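Local coordinates for MHC class I antigen (Anolis carolinensis, PDB 7CPO), which probably presents peptides to T cells as the heavy chain of a class I histocompatibility complex with beta2-microglobulin, at residues 123-135 / 148-162. Numbering follows the deposited sequence.
Sequences DYISLDKDTLTWM and WDADFRDNEYKKTYL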
ATOM      1  N   ASP A 123      11.645  -8.194 -11.410  1.00 30.09           N
ATOM      2  CA  ASP A 123      10.970  -9.468 -11.630  1.00 25.87           C
ATOM      3  C   ASP A 123      11.960 -10.613 -11.648  1.00 23.70           C
ATOM      4  O   ASP A 123      13.043 -10.509 -12.230  1.00 27.16           O
ATOM      5  CB  ASP A 123      10.202  -9.478 -12.951  1.00 27.86           C
ATOM      6  CG  ASP A 123       9.098  -8.468 -12.997  1.00 31.60           C
ATOM      7  OD1 ASP A 123       8.666  -8.007 -11.927  1.00 37.36           O
ATOM      8  OD2 ASP A 123       8.618  -8.183 -14.110  1.00 36.98           O
ATOM      9  N   TYR A 124      11.577 -11.720 -11.019  1.00 20.09           N
ATOM     10  CA  TYR A 124      12.388 -12.917 -11.081  1.00 16.60           C
ATOM     11  C   TYR A 124      11.693 -14.036 -11.848  1.00 24.81           C
ATOM     12  O   TYR A 124      12.199 -14.475 -12.889  1.00 21.36           O
ATOM     13  CB  TYR A 124      12.781 -13.368  -9.677  1.00 17.65           C
ATOM     14  CG  TYR A 124      13.602 -14.631  -9.705  1.00 24.82           C
ATOM     15  CD1 TYR A 124      14.935 -14.605 -10.084  1.00 20.79           C
ATOM     16  CD2 TYR A 124      13.036 -15.856  -9.381  1.00 20.21           C
ATOM     17  CE1 TYR A 124      15.689 -15.766 -10.134  1.00 31.50           C
ATOM     18  CE2 TYR A 124      13.788 -17.026  -9.413  1.00 27.30           C
ATOM     19  CZ  TYR A 124      15.109 -16.976  -9.796  1.00 27.30           C
ATOM     20  OH  TYR A 124      15.853 -18.129  -9.846  1.00 24.83           O
ATOM     21  N   ILE A 125      10.547 -14.516 -11.363  1.00 24.31           N
ATOM     22  CA  ILE A 125       9.778 -15.567 -12.026  1.00 18.60           C
ATOM     23  C   ILE A 125       8.310 -15.378 -11.656  1.00 23.31           C
ATOM     24  O   ILE A 125       7.982 -14.891 -10.567  1.00 25.25           O
ATOM     25  CB  ILE A 125      10.297 -16.985 -11.654  1.00 21.24           C
ATOM     26  CG1 ILE A 125       9.988 -17.987 -12.769  1.00 19.73           C
ATOM     27  CG2 ILE A 125       9.759 -17.474 -10.288  1.00 15.65           C
ATOM     28  CD1 ILE A 125      10.730 -19.305 -12.633  1.00 16.43           C
ATOM     29  N   SER A 126       7.419 -15.726 -12.584  1.00 21.85           N
ATOM     30  CA  SER A 126       5.988 -15.669 -12.308  1.00 20.33           C
ATOM     31  C   SER A 126       5.294 -16.833 -12.996  1.00 22.33           C
ATOM     32  O   SER A 126       5.765 -17.346 -14.011  1.00 26.35           O
ATOM     33  CB  SER A 126       5.355 -14.337 -12.749  1.00 23.23           C
ATOM     34  OG  SER A 126       5.534 -14.091 -14.130  1.00 26.46           O
ATOM     35  N   LEU A 127       4.179 -17.258 -12.429  1.00 23.65           N
ATOM     36  CA  LEU A 127       3.434 -18.372 -12.985  1.00 24.25           C
ATOM     37  C   LEU A 127       2.468 -17.834 -14.023  1.00 19.37           C
ATOM     38  O   LEU A 127       1.759 -16.860 -13.765  1.00 24.09           O
ATOM     39  CB  LEU A 127       2.674 -19.133 -11.895  1.00 21.49           C
ATOM     40  CG  LEU A 127       1.618 -20.125 -12.386  1.00 23.89           C
ATOM     41  CD1 LEU A 127       2.273 -21.293 -13.141  1.00 19.50           C
ATOM     42  CD2 LEU A 127       0.794 -20.645 -11.214  1.00 15.77           C
ATOM     43  N   ASP A 128       2.470 -18.445 -15.202  1.00 29.27           N
ATOM     44  CA  ASP A 128       1.416 -18.217 -16.189  1.00 29.29           C
ATOM     45  C   ASP A 128       0.387 -19.320 -15.970  1.00 33.05           C
ATOM     46  O   ASP A 128       0.605 -20.489 -16.321  1.00 32.60           O
ATOM     47  CB  ASP A 128       1.958 -18.206 -17.614  1.00 28.87           C
ATOM     48  CG  ASP A 128       0.881 -17.863 -18.653  1.00 43.47           C
ATOM     49  OD1 ASP A 128      -0.309 -17.740 -18.273  1.00 37.52           O
ATOM     50  OD2 ASP A 128       1.225 -17.718 -19.854  1.00 51.20           O
ATOM     51  N   LYS A 129      -0.730 -18.926 -15.361  1.00 31.79           N
ATOM     52  CA  LYS A 129      -1.825 -19.829 -15.042  1.00 35.12           C
ATOM     53  C   LYS A 129      -2.419 -20.479 -16.296  1.00 28.80           C
ATOM     54  O   LYS A 129      -2.889 -21.621 -16.243  1.00 21.02           O
ATOM     55  CB  LYS A 129      -2.875 -19.011 -14.288  1.00 26.81           C
ATOM     56  CG  LYS A 129      -3.867 -19.752 -13.478  1.00 29.68           C
ATOM     57  CD  LYS A 129      -4.639 -18.761 -12.627  1.00 26.65           C
ATOM     58  CE  LYS A 129      -5.184 -17.605 -13.444  1.00 21.98           C
ATOM     59  NZ  LYS A 129      -6.318 -18.018 -14.328  1.00 33.29           N
ATOM     60  N   ASP A 130      -2.401 -19.769 -17.425  1.00 22.16           N
ATOM     61  CA  ASP A 130      -3.117 -20.182 -18.626  1.00 29.63           C
ATOM     62  C   ASP A 130      -2.340 -21.180 -19.480  1.00 32.37           C
ATOM     63  O   ASP A 130      -2.960 -21.939 -20.238  1.00 30.60           O
ATOM     64  CB  ASP A 130      -3.478 -18.947 -19.468  1.00 24.16           C
ATOM     65  CG  ASP A 130      -4.358 -17.951 -18.707  1.00 38.09           C
ATOM     66  OD1 ASP A 130      -5.031 -18.343 -17.715  1.00 35.03           O
ATOM     67  OD2 ASP A 130      -4.369 -16.767 -19.102  1.00 52.09           O
ATOM     68  N   THR A 131      -1.008 -21.192 -19.389  1.00 29.03           N
ATOM     69  CA  THR A 131      -0.190 -22.195 -20.058  1.00 24.73           C
ATOM     70  C   THR A 131       0.405 -23.196 -19.090  1.00 27.04           C
ATOM     71  O   THR A 131       1.026 -24.166 -19.537  1.00 30.42           O
ATOM     72  CB  THR A 131       0.952 -21.527 -20.825  1.00 28.93           C
ATOM     73  OG1 THR A 131       1.749 -20.777 -19.901  1.00 32.77           O
ATOM     74  CG2 THR A 131       0.398 -20.573 -21.892  1.00 21.33           C
ATOM     75  N   LEU A 132       0.234 -22.975 -17.784  1.00 26.89           N
ATOM     76  CA  LEU A 132       0.873 -23.749 -16.722  1.00 18.49           C
ATOM     77  C   LEU A 132       2.382 -23.862 -16.932  1.00 20.97           C
ATOM     78  O   LEU A 132       2.974 -24.935 -16.799  1.00 18.49           O
ATOM     79  CB  LEU A 132       0.239 -25.127 -16.589  1.00 19.16           C
ATOM     80  CG  LEU A 132      -1.042 -25.164 -15.760  1.00 31.83           C
ATOM     81  CD1 LEU A 132      -1.513 -26.584 -15.599  1.00 25.29           C
ATOM     82  CD2 LEU A 132      -0.856 -24.498 -14.403  1.00 26.87           C
ATOM     83  N   THR A 133       3.012 -22.733 -17.260  1.00 21.09           N
ATOM     84  CA  THR A 133       4.464 -22.636 -17.358  1.00 18.47           C
ATOM     85  C   THR A 133       4.921 -21.399 -16.598  1.00 22.88           C
ATOM     86  O   THR A 133       4.114 -20.541 -16.224  1.00 22.41           O
ATOM     87  CB  THR A 133       4.945 -22.551 -18.816  1.00 22.76           C
ATOM     88  OG1 THR A 133       4.396 -21.385 -19.434  1.00 20.32           O
ATOM     89  CG2 THR A 133       4.522 -23.788 -19.609  1.00 19.00           C
ATOM     90  N   TRP A 134       6.231 -21.281 -16.397  1.00 21.41           N
ATOM     91  CA  TRP A 134       6.796 -20.170 -15.643  1.00 20.51           C
ATOM     92  C   TRP A 134       7.564 -19.226 -16.563  1.00 26.53           C
ATOM     93  O   TRP A 134       8.270 -19.672 -17.473  1.00 26.31           O
ATOM     94  CB  TRP A 134       7.709 -20.689 -14.520  1.00 21.40           C
ATOM     95  CG  TRP A 134       6.959 -21.498 -13.451  1.00 20.31           C
ATOM     96  CD1 TRP A 134       6.628 -22.822 -13.507  1.00 20.84           C
ATOM     97  CD2 TRP A 134       6.450 -21.011 -12.197  1.00 22.92           C
ATOM     98  NE1 TRP A 134       5.950 -23.196 -12.366  1.00 22.88           N
ATOM     99  CE2 TRP A 134       5.832 -22.105 -11.542  1.00 30.10           C
ATOM    100  CE3 TRP A 134       6.460 -19.754 -11.561  1.00 23.38           C
ATOM    101  CZ2 TRP A 134       5.226 -21.983 -10.279  1.00 14.97           C
ATOM    102  CZ3 TRP A 134       5.863 -19.636 -10.309  1.00 18.31           C
ATOM    103  CH2 TRP A 134       5.251 -20.747  -9.685  1.00 17.34           C
ATOM    104  N   MET A 135       7.419 -17.920 -16.325  1.00 18.43           N
ATOM    105  CA  MET A 135       8.172 -16.889 -17.032  1.00 27.90           C
ATOM    106  C   MET A 135       9.366 -16.449 -16.188  1.00 24.28           C
ATOM    107  O   MET A 135       9.202 -15.739 -15.191  1.00 27.10           O
ATOM    108  CB  MET A 135       7.298 -15.678 -17.347  1.00 26.77           C
ATOM    109  CG  MET A 135       5.972 -16.005 -17.946  1.00 39.47           C
ATOM    110  SD  MET A 135       4.938 -14.538 -17.959  1.00 73.30           S
ATOM    111  CE  MET A 135       6.160 -13.258 -18.338  1.00 39.04           C
ATOM    112  N   TRP A 148      10.522 -26.008 -11.889  1.00 24.16           N
ATOM    113  CA  TRP A 148       9.118 -25.686 -11.685  1.00 28.17           C
ATOM    114  C   TRP A 148       8.268 -26.008 -12.910  1.00 25.81           C
ATOM    115  O   TRP A 148       7.146 -26.500 -12.758  1.00 27.14           O
ATOM    116  CB  TRP A 148       8.979 -24.227 -11.272  1.00 21.32           C
ATOM    117  CG  TRP A 148       9.521 -23.967  -9.918  1.00 21.28           C
ATOM    118  CD1 TRP A 148      10.225 -24.841  -9.127  1.00 26.88           C
ATOM    119  CD2 TRP A 148       9.387 -22.759  -9.164  1.00 25.00           C
ATOM    120  NE1 TRP A 148      10.552 -24.238  -7.933  1.00 24.17           N
ATOM    121  CE2 TRP A 148      10.047 -22.962  -7.929  1.00 27.23           C
ATOM    122  CE3 TRP A 148       8.779 -21.520  -9.411  1.00 20.57           C
ATOM    123  CZ2 TRP A 148      10.107 -21.975  -6.945  1.00 21.13           C
ATOM    124  CZ3 TRP A 148       8.839 -20.536  -8.426  1.00 24.27           C
ATOM    125  CH2 TRP A 148       9.503 -20.769  -7.213  1.00 22.55           C
ATOM    126  N   ASP A 149       8.778 -25.765 -14.124  1.00 24.44           N
ATOM    127  CA  ASP A 149       8.039 -26.185 -15.314  1.00 22.90           C
ATOM    128  C   ASP A 149       7.732 -27.670 -15.271  1.00 23.00           C
ATOM    129  O   ASP A 149       6.651 -28.097 -15.687  1.00 28.10           O
ATOM    130  CB  ASP A 149       8.822 -25.881 -16.590  1.00 17.83           C
ATOM    131  CG  ASP A 149       8.543 -24.487 -17.149  1.00 26.55           C
ATOM    132  OD1 ASP A 149       7.705 -23.750 -16.560  1.00 25.70           O
ATOM    133  OD2 ASP A 149       9.197 -24.116 -18.165  1.00 25.22           O
ATOM    134  N   ALA A 150       8.649 -28.468 -14.740  1.00 29.24           N
ATOM    135  CA  ALA A 150       8.473 -29.915 -14.731  1.00 30.33           C
ATOM    136  C   ALA A 150       7.619 -30.437 -13.582  1.00 35.45           C
ATOM    137  O   ALA A 150       7.317 -31.635 -13.572  1.00 41.38           O
ATOM    138  CB  ALA A 150       9.840 -30.597 -14.693  1.00 24.23           C
ATOM    139  N   ASP A 151       7.230 -29.596 -12.621  1.00 28.69           N
ATOM    140  CA  ASP A 151       6.447 -30.053 -11.466  1.00 24.87           C
ATOM    141  C   ASP A 151       4.953 -29.872 -11.748  1.00 27.82           C
ATOM    142  O   ASP A 151       4.273 -29.031 -11.154  1.00 26.98           O
ATOM    143  CB  ASP A 151       6.873 -29.306 -10.207  1.00 27.98           C
ATOM    144  CG  ASP A 151       6.421 -29.993  -8.941  1.00 51.20           C
ATOM    145  OD1 ASP A 151       5.533 -30.889  -9.030  1.00 39.87           O
ATOM    146  OD2 ASP A 151       6.951 -29.643  -7.858  1.00 46.81           O
ATOM    147  N   PHE A 152       4.454 -30.716 -12.662  1.00 23.40           N
ATOM    148  CA  PHE A 152       3.103 -30.569 -13.195  1.00 26.48           C
ATOM    149  C   PHE A 152       2.066 -30.533 -12.084  1.00 25.43           C
ATOM    150  O   PHE A 152       1.149 -29.698 -12.108  1.00 27.03           O
ATOM    151  CB  PHE A 152       2.794 -31.711 -14.179  1.00 19.86           C
ATOM    152  CG  PHE A 152       3.746 -31.773 -15.338  1.00 40.22           C
ATOM    153  CD1 PHE A 152       4.275 -30.596 -15.877  1.00 41.39           C
ATOM    154  CD2 PHE A 152       4.144 -32.994 -15.879  1.00 37.19           C
ATOM    155  CE1 PHE A 152       5.179 -30.635 -16.939  1.00 37.77           C
ATOM    156  CE2 PHE A 152       5.039 -33.034 -16.943  1.00 31.67           C
ATOM    157  CZ  PHE A 152       5.564 -31.856 -17.468  1.00 34.79           C
ATOM    158  N   ARG A 153       2.204 -31.427 -11.097  1.00 23.49           N
ATOM    159  CA  ARG A 153       1.220 -31.515 -10.022  1.00 27.69           C
ATOM    160  C   ARG A 153       1.208 -30.240  -9.179  1.00 25.13           C
ATOM    161  O   ARG A 153       0.141 -29.674  -8.911  1.00 24.22           O
ATOM    162  CB  ARG A 153       1.495 -32.755  -9.164  1.00 23.63           C
ATOM    163  CG  ARG A 153       0.302 -33.230  -8.344  1.00 34.76           C
ATOM    164  CD  ARG A 153       0.389 -34.731  -8.021  1.00 32.02           C
ATOM    165  NE  ARG A 153      -0.844 -35.426  -8.379  1.00 40.66           N
ATOM    166  CZ  ARG A 153      -0.908 -36.504  -9.157  1.00 41.21           C
ATOM    167  NH1 ARG A 153       0.201 -37.040  -9.658  1.00 44.39           N
ATOM    168  NH2 ARG A 153      -2.089 -37.048  -9.435  1.00 43.73           N
ATOM    169  N   ASP A 154       2.388 -29.763  -8.765  1.00 32.75           N
ATOM    170  CA  ASP A 154       2.437 -28.557  -7.945  1.00 32.35           C
ATOM    171  C   ASP A 154       1.927 -27.357  -8.723  1.00 26.65           C
ATOM    172  O   ASP A 154       1.228 -26.504  -8.167  1.00 31.30           O
ATOM    173  CB  ASP A 154       3.857 -28.303  -7.427  1.00 25.26           C
ATOM    174  CG  ASP A 154       3.888 -27.984  -5.932  1.00 38.37           C
ATOM    175  OD1 ASP A 154       4.930 -28.220  -5.294  1.00 43.85           O
ATOM    176  OD2 ASP A 154       2.875 -27.494  -5.384  1.00 43.33           O
ATOM    177  N   ASN A 155       2.248 -27.282 -10.015  1.00 31.53           N
ATOM    178  CA  ASN A 155       1.729 -26.181 -10.818  1.00 27.76           C
ATOM    179  C   ASN A 155       0.210 -26.199 -10.864  1.00 22.93           C
ATOM    180  O   ASN A 155      -0.415 -25.135 -10.917  1.00 18.32           O
ATOM    181  CB  ASN A 155       2.305 -26.246 -12.228  1.00 24.60           C
ATOM    182  CG  ASN A 155       3.772 -25.899 -12.268  1.00 29.73           C
ATOM    183  OD1 ASN A 155       4.287 -25.179 -11.394  1.00 21.81           O
ATOM    184  ND2 ASN A 155       4.466 -26.415 -13.290  1.00 22.20           N
ATOM    185  N   GLU A 156      -0.405 -27.387 -10.815  1.00 19.94           N
ATOM    186  CA  GLU A 156      -1.862 -27.438 -10.806  1.00 18.57           C
ATOM    187  C   GLU A 156      -2.431 -27.022  -9.452  1.00 23.92           C
ATOM    188  O   GLU A 156      -3.483 -26.376  -9.402  1.00 29.93           O
ATOM    189  CB  GLU A 156      -2.371 -28.818 -11.207  1.00 20.84           C
ATOM    190  CG  GLU A 156      -2.116 -29.135 -12.681  1.00 35.93           C
ATOM    191  CD  GLU A 156      -3.251 -28.696 -13.627  1.00 51.19           C
ATOM    192  OE1 GLU A 156      -4.079 -27.828 -13.249  1.00 51.96           O
ATOM    193  OE2 GLU A 156      -3.294 -29.205 -14.774  1.00 48.65           O
ATOM    194  N   TYR A 157      -1.747 -27.344  -8.342  1.00 20.27           N
ATOM    195  CA  TYR A 157      -2.204 -26.830  -7.046  1.00 24.24           C
ATOM    196  C   TYR A 157      -2.315 -25.318  -7.073  1.00 24.69           C
ATOM    197  O   TYR A 157      -3.230 -24.745  -6.469  1.00 17.30           O
ATOM    198  CB  TYR A 157      -1.260 -27.220  -5.906  1.00 21.37           C
ATOM    199  CG  TYR A 157      -1.094 -28.686  -5.650  1.00 29.44           C
ATOM    200  CD1 TYR A 157      -2.107 -29.592  -5.954  1.00 26.19           C
ATOM    201  CD2 TYR A 157       0.083 -29.171  -5.089  1.00 25.72           C
ATOM    202  CE1 TYR A 157      -1.950 -30.946  -5.705  1.00 23.92           C
ATOM    203  CE2 TYR A 157       0.252 -30.511  -4.847  1.00 28.36           C
ATOM    204  CZ  TYR A 157      -0.769 -31.398  -5.150  1.00 30.35           C
ATOM    205  OH  TYR A 157      -0.601 -32.744  -4.892  1.00 39.65           O
ATOM    206  N   LYS A 158      -1.372 -24.654  -7.755  1.00 16.92           N
ATOM    207  CA  LYS A 158      -1.372 -23.198  -7.782  1.00 19.78           C
ATOM    208  C   LYS A 158      -2.508 -22.658  -8.641  1.00 18.46           C
ATOM    209  O   LYS A 158      -3.193 -21.711  -8.236  1.00 22.18           O
ATOM    210  CB  LYS A 158      -0.014 -22.699  -8.268  1.00 23.97           C
ATOM    211  CG  LYS A 158       1.056 -22.929  -7.257  1.00 14.82           C
ATOM    212  CD  LYS A 158       2.416 -22.575  -7.766  1.00 19.66           C
ATOM    213  CE  LYS A 158       3.465 -22.838  -6.670  1.00 15.62           C
ATOM    214  NZ  LYS A 158       3.365 -24.208  -6.146  1.00 16.97           N
ATOM    215  N   LYS A 159      -2.737 -23.260  -9.811  1.00 17.39           N
ATOM    216  CA  LYS A 159      -3.897 -22.901 -10.623  1.00 23.09           C
ATOM    217  C   LYS A 159      -5.193 -23.103  -9.843  1.00 21.50           C
ATOM    218  O   LYS A 159      -6.055 -22.217  -9.805  1.00 20.89           O
ATOM    219  CB  LYS A 159      -3.907 -23.733 -11.905  1.00 25.28           C
ATOM    220  CG  LYS A 159      -5.030 -23.414 -12.887  1.00 22.95           C
ATOM    221  CD  LYS A 159      -4.965 -24.362 -14.104  1.00 26.79           C
ATOM    222  CE  LYS A 159      -5.883 -23.935 -15.250  1.00 25.77           C
ATOM    223  NZ  LYS A 159      -7.309 -23.788 -14.836  1.00 40.24           N
ATOM    224  N   THR A 160      -5.344 -24.268  -9.208  1.00 18.64           N
ATOM    225  CA  THR A 160      -6.506 -24.509  -8.362  1.00 16.34           C
ATOM    226  C   THR A 160      -6.619 -23.443  -7.274  1.00 22.00           C
ATOM    227  O   THR A 160      -7.698 -22.869  -7.057  1.00 20.66           O
ATOM    228  CB  THR A 160      -6.411 -25.904  -7.748  1.00 23.72           C
ATOM    229  OG1 THR A 160      -6.506 -26.881  -8.796  1.00 23.38           O
ATOM    230  CG2 THR A 160      -7.518 -26.139  -6.682  1.00 12.78           C
ATOM    231  N   TYR A 161      -5.507 -23.148  -6.596  1.00 14.99           N
ATOM    232  CA  TYR A 161      -5.543 -22.148  -5.539  1.00 17.99           C
ATOM    233  C   TYR A 161      -5.968 -20.790  -6.090  1.00 19.52           C
ATOM    234  O   TYR A 161      -6.827 -20.118  -5.516  1.00 17.69           O
ATOM    235  CB  TYR A 161      -4.187 -22.039  -4.843  1.00 14.72           C
ATOM    236  CG  TYR A 161      -4.155 -20.911  -3.848  1.00 16.01           C
ATOM    237  CD1 TYR A 161      -4.538 -21.118  -2.523  1.00 16.36           C
ATOM    238  CD2 TYR A 161      -3.791 -19.619  -4.237  1.00 18.52           C
ATOM    239  CE1 TYR A 161      -4.543 -20.076  -1.617  1.00 14.19           C
ATOM    240  CE2 TYR A 161      -3.802 -18.563  -3.333  1.00 17.48           C
ATOM    241  CZ  TYR A 161      -4.170 -18.804  -2.028  1.00 19.89           C
ATOM    242  OH  TYR A 161      -4.164 -17.766  -1.133  1.00 24.29           O
ATOM    243  N   LEU A 162      -5.377 -20.372  -7.207  1.00 17.05           N
ATOM    244  CA  LEU A 162      -5.677 -19.047  -7.729  1.00 13.58           C
ATOM    245  C   LEU A 162      -7.092 -18.972  -8.277  1.00 17.16           C
ATOM    246  O   LEU A 162      -7.772 -17.953  -8.111  1.00 22.84           O
ATOM    247  CB  LEU A 162      -4.667 -18.670  -8.806  1.00 17.37           C
ATOM    248  CG  LEU A 162      -3.231 -18.491  -8.321  1.00 19.58           C
ATOM    249  CD1 LEU A 162      -2.276 -18.284  -9.501  1.00 17.52           C
ATOM    250  CD2 LEU A 162      -3.162 -17.328  -7.351  1.00 16.25           C
TER
HETATM  251  O   HOH W   1       2.742 -27.597 -15.731  1.00 23.46           O
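In the alpha 2 half of the peptide-binding platform, the kinked helix of the groove wall is seated on the sheet's edge hairpin, and Trp134 of strand 133-135 is the seat. Trp148 meets it twice over one face: its CB lies 3.6 Å from the centroid of the five-membered ring, a CH-pi contact, and its indole edge points at the six-membered ring, the planes 61° apart in an edge-to-face stack. Leu127 CD1 backs the opposite face.

Two bonds tie Trp134 to the helix break, one from its backbone and one from its ring. Trp134 N donates to Asp149 OD1 (2.9 Å), which it meets nearly along the C-O axis. With CG anti to the carbonyl carbon (chi1 -64°), the indole reaches the helix, and Trp134 NE1 fixes its rotation by donating, in the ring plane, to Asn155 OD1 (2.8 Å) from above the carbonyl plane. The same amide turns Asn155 ND2 back to Trp148 O (2.7 Å), so one side chain ties together both helical pieces and the strand, and a water links this ND2 to Leu132 O.

Along the helix, Leu132 sets CD2 against Asn155 O and CD1 beside the Glu156 carboxylate. Beyond it the Lys129 side chain crosses that of Lys159 at about a right angle, CG to CG 3.9 Å, both ammonium groups pairing with Glu163.

Trp148 NE1 holds the bound peptide's backbone, Lys145 of helix 141-149 makes a salt bridge to Asp149 OD2, and Ile125, Lys158 and Leu162 continue the packing onto strand 111-119.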